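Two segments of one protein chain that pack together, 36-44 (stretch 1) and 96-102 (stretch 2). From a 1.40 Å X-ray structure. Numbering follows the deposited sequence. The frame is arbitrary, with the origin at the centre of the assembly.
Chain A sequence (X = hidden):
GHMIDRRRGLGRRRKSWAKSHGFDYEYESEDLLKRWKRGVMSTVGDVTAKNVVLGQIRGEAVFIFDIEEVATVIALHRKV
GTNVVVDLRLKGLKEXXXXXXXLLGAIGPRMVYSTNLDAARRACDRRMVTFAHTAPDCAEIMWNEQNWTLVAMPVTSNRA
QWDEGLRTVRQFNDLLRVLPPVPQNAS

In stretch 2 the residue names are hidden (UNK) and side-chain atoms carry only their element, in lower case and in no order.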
# COMPACT_ATOMS: atom_id res chain seq x y z
N TRP A 36 -5.22 6.90 7.32
CA TRP A 36 -3.95 6.16 7.31
C TRP A 36 -2.82 7.01 7.86
O TRP A 36 -2.78 8.23 7.64
CB TRP A 36 -3.59 5.71 5.88
CG TRP A 36 -4.69 4.91 5.30
CD1 TRP A 36 -5.10 3.67 5.70
CD2 TRP A 36 -5.57 5.31 4.26
NE1 TRP A 36 -6.18 3.26 4.93
CE2 TRP A 36 -6.47 4.24 4.02
CE3 TRP A 36 -5.65 6.46 3.46
CZ2 TRP A 36 -7.47 4.31 3.06
CZ3 TRP A 36 -6.63 6.52 2.48
CH2 TRP A 36 -7.53 5.46 2.29
N LYS A 37 -1.92 6.38 8.63
CA LYS A 37 -0.94 7.13 9.39
C LYS A 37 0.50 6.76 9.08
O LYS A 37 1.40 7.50 9.50
CB LYS A 37 -1.15 6.93 10.91
CG LYS A 37 -2.59 7.16 11.39
CD LYS A 37 -2.82 8.62 11.57
CE LYS A 37 -4.06 8.88 12.39
NZ LYS A 37 -4.24 10.36 12.51
N ARG A 38 0.75 5.63 8.42
CA ARG A 38 2.12 5.14 8.27
C ARG A 38 2.54 5.11 6.80
O ARG A 38 1.90 5.76 5.96
CB ARG A 38 2.25 3.76 8.94
CG ARG A 38 1.97 3.78 10.42
CD ARG A 38 2.53 2.52 11.06
NE ARG A 38 2.21 2.38 12.46
CZ ARG A 38 3.12 2.41 13.42
NH1 ARG A 38 4.41 2.58 13.15
NH2 ARG A 38 2.74 2.23 14.66
N GLY A 39 3.60 4.37 6.46
CA GLY A 39 4.09 4.35 5.09
C GLY A 39 4.35 5.76 4.61
O GLY A 39 4.92 6.59 5.34
N VAL A 40 3.89 6.07 3.40
CA VAL A 40 4.06 7.44 2.89
C VAL A 40 3.22 8.47 3.61
O VAL A 40 3.49 9.67 3.44
CB VAL A 40 3.81 7.60 1.38
CG1 VAL A 40 4.75 6.77 0.62
CG2 VAL A 40 2.41 7.22 1.01
N MET A 41 2.25 8.06 4.42
CA MET A 41 1.39 9.04 5.08
C MET A 41 2.10 9.76 6.22
O MET A 41 1.68 10.87 6.58
CB MET A 41 0.12 8.38 5.63
CG MET A 41 -0.65 7.54 4.69
SD MET A 41 -1.11 8.39 3.16
CE MET A 41 -1.79 7.02 2.24
N SER A 42 3.17 9.19 6.77
CA SER A 42 3.82 9.87 7.89
C SER A 42 4.71 11.03 7.45
O SER A 42 4.93 11.97 8.22
CB SER A 42 4.57 8.88 8.77
OG SER A 42 5.56 8.18 8.04
N THR A 43 5.23 10.99 6.21
CA THR A 43 6.12 12.02 5.70
C THR A 43 5.39 13.09 4.88
O THR A 43 6.03 13.82 4.11
CB THR A 43 7.29 11.41 4.92
OG1 THR A 43 6.79 10.65 3.82
CG2 THR A 43 8.12 10.51 5.83
N VAL A 44 4.07 13.19 5.01
CA VAL A 44 3.29 14.21 4.32
C VAL A 44 2.26 14.80 5.27
O VAL A 44 1.87 14.19 6.27
CB VAL A 44 2.59 13.70 3.04
CG1 VAL A 44 3.60 13.13 2.04
CG2 VAL A 44 1.51 12.68 3.40
N UNK A 96 11.41 3.60 7.82
CA UNK A 96 10.28 4.27 8.46
C UNK A 96 10.81 5.08 9.62
O UNK A 96 11.67 4.62 10.38
c UNK A 96 11.23 2.13 7.68
c UNK A 96 9.88 1.89 8.21
c UNK A 96 9.42 3.10 8.95
N UNK A 97 10.28 6.29 9.76
CA UNK A 97 10.77 7.21 10.78
C UNK A 97 10.19 6.92 12.16
O UNK A 97 10.77 7.39 13.16
c UNK A 97 11.15 10.56 8.82
c UNK A 97 11.15 9.05 9.07
n UNK A 97 13.90 11.18 8.56
c UNK A 97 10.48 8.66 10.38
n UNK A 97 11.84 10.89 7.57
n UNK A 97 13.68 11.45 6.30
c UNK A 97 13.14 11.17 7.48
N UNK A 98 9.07 6.20 12.25
CA UNK A 98 8.42 5.96 13.54
C UNK A 98 9.34 5.21 14.51
O UNK A 98 10.21 4.45 14.10
o UNK A 98 7.24 5.58 10.60
c UNK A 98 6.01 5.92 12.64
c UNK A 98 6.16 5.91 11.12
o UNK A 98 5.16 6.24 10.44
c UNK A 98 7.13 5.16 13.37
N UNK A 99 9.11 5.43 15.80
CA UNK A 99 9.95 4.91 16.86
C UNK A 99 9.46 3.59 17.44
O UNK A 99 10.03 3.10 18.42
o UNK A 99 11.83 7.13 16.73
n UNK A 99 10.35 8.39 17.88
c UNK A 99 10.13 5.96 17.98
c UNK A 99 10.85 7.21 17.48
N UNK A 100 8.42 2.98 16.86
CA UNK A 100 7.89 1.71 17.32
C UNK A 100 8.08 0.61 16.28
O UNK A 100 7.43 -0.43 16.35
c UNK A 100 5.53 2.21 16.56
c UNK A 100 6.41 1.81 17.72
o UNK A 100 4.29 2.07 16.70
o UNK A 100 6.09 2.66 15.53
N UNK A 101 8.94 0.84 15.30
CA UNK A 101 9.07 -0.08 14.18
C UNK A 101 10.56 -0.26 13.88
O UNK A 101 11.34 0.70 13.93
c UNK A 101 7.26 -0.41 10.73
c UNK A 101 8.27 -0.65 11.85
c UNK A 101 8.78 1.78 12.45
c UNK A 101 8.26 0.43 12.96
N UNK A 102 10.96 -1.50 13.62
CA UNK A 102 12.37 -1.86 13.54
C UNK A 102 12.65 -2.72 12.32
O UNK A 102 11.79 -3.47 11.84
c UNK A 102 10.39 -2.79 16.93
c UNK A 102 11.73 -1.03 17.92
c UNK A 102 12.60 -1.86 15.99
c UNK A 102 12.80 -2.64 14.78
c UNK A 102 9.50 -2.62 17.98
c UNK A 102 11.50 -1.96 16.87
n UNK A 102 12.90 -0.37 17.65
c UNK A 102 9.73 -1.66 18.97
c UNK A 102 10.85 -0.86 18.95
c UNK A 102 13.42 -0.88 16.48
O HOH W 1 6.75 5.26 7.69

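Position 96 carries three side-chain carbons, and the last of them closes a ring onto the residue's own backbone N. It makes no contact with stretch 1. The ring closure defines Pro96.

At position 97 three carbons run out to a nitrogen, then to a carbon bearing two more nitrogens: a guanidinium. The CA-to-CB bond points toward stretch 1, yet the touch is slight: the nitrogen within the chain lies 4.1 Å from Thr43 CG2, which sits at the edge of the guanidinium and near its plane. This is Arg97, and that nitrogen is NE. The side chain is poorly ordered.

Position 98 has three carbons, the third carrying two oxygens, and its CA-to-CB bond also points toward stretch 1. One oxygen approaches Ser42 OG at 3.1 Å, and the middle carbon of the chain lies 3.7 Å from Arg38 NH1. A carboxylate on a two-carbon stem is Glu98. The oxygen near the serine is OE2; the other, OE1, accepts a hydrogen bond from water 1, whose O lies 3.0 Å from Glu98 OE1. That water O also bonds Ser42 OG at 3.2 Å, so a bridge runs from Glu98 to stretch 1.

Position 99 shows two carbons, the second carrying one oxygen and one nitrogen. Its CA-to-CB bond points away, and it touches nothing on stretch 1. This amide is Asn99.

Position 100 has two carbons, the second with two oxygens. Both oxygens meet the guanidinium of Arg38, and the short acid is Asp100. Arg38 NH1 donates to Asp100 OD1 at 2.9 Å and Arg38 NH2 to Asp100 OD2 at 2.6 Å, each nearly straight, forming a two-pronged salt bridge.

Position 101 has four carbons forked at the first, one arm two carbons long; its CB lies 4.4 Å from Arg38 NH1. This is Ile101, a buried residue.

At position 102 one carbon leads into fused five- and six-membered rings holding eight carbons and one nitrogen. It is out of reach of stretch 1 and touches a crystal neighbour instead. This is Trp102.

The contact is small, 283 Å² over both sides, and is organized around Arg38. Its CB leaves sideways, but the extended chain carries the guanidinium to Asp100, whose carboxylate pairs both oxygens with two nitrogens, while Glu98 and Ile101 lend carbon contacts. Ser42, in the turn from Met41 to Val44, supplies the second site, where it and water 1 meet Glu98. The rule is one long reach into a matched carboxylate, backed by a second, hydrated polar contact.

Stretch 2 96-102: PRENDIW
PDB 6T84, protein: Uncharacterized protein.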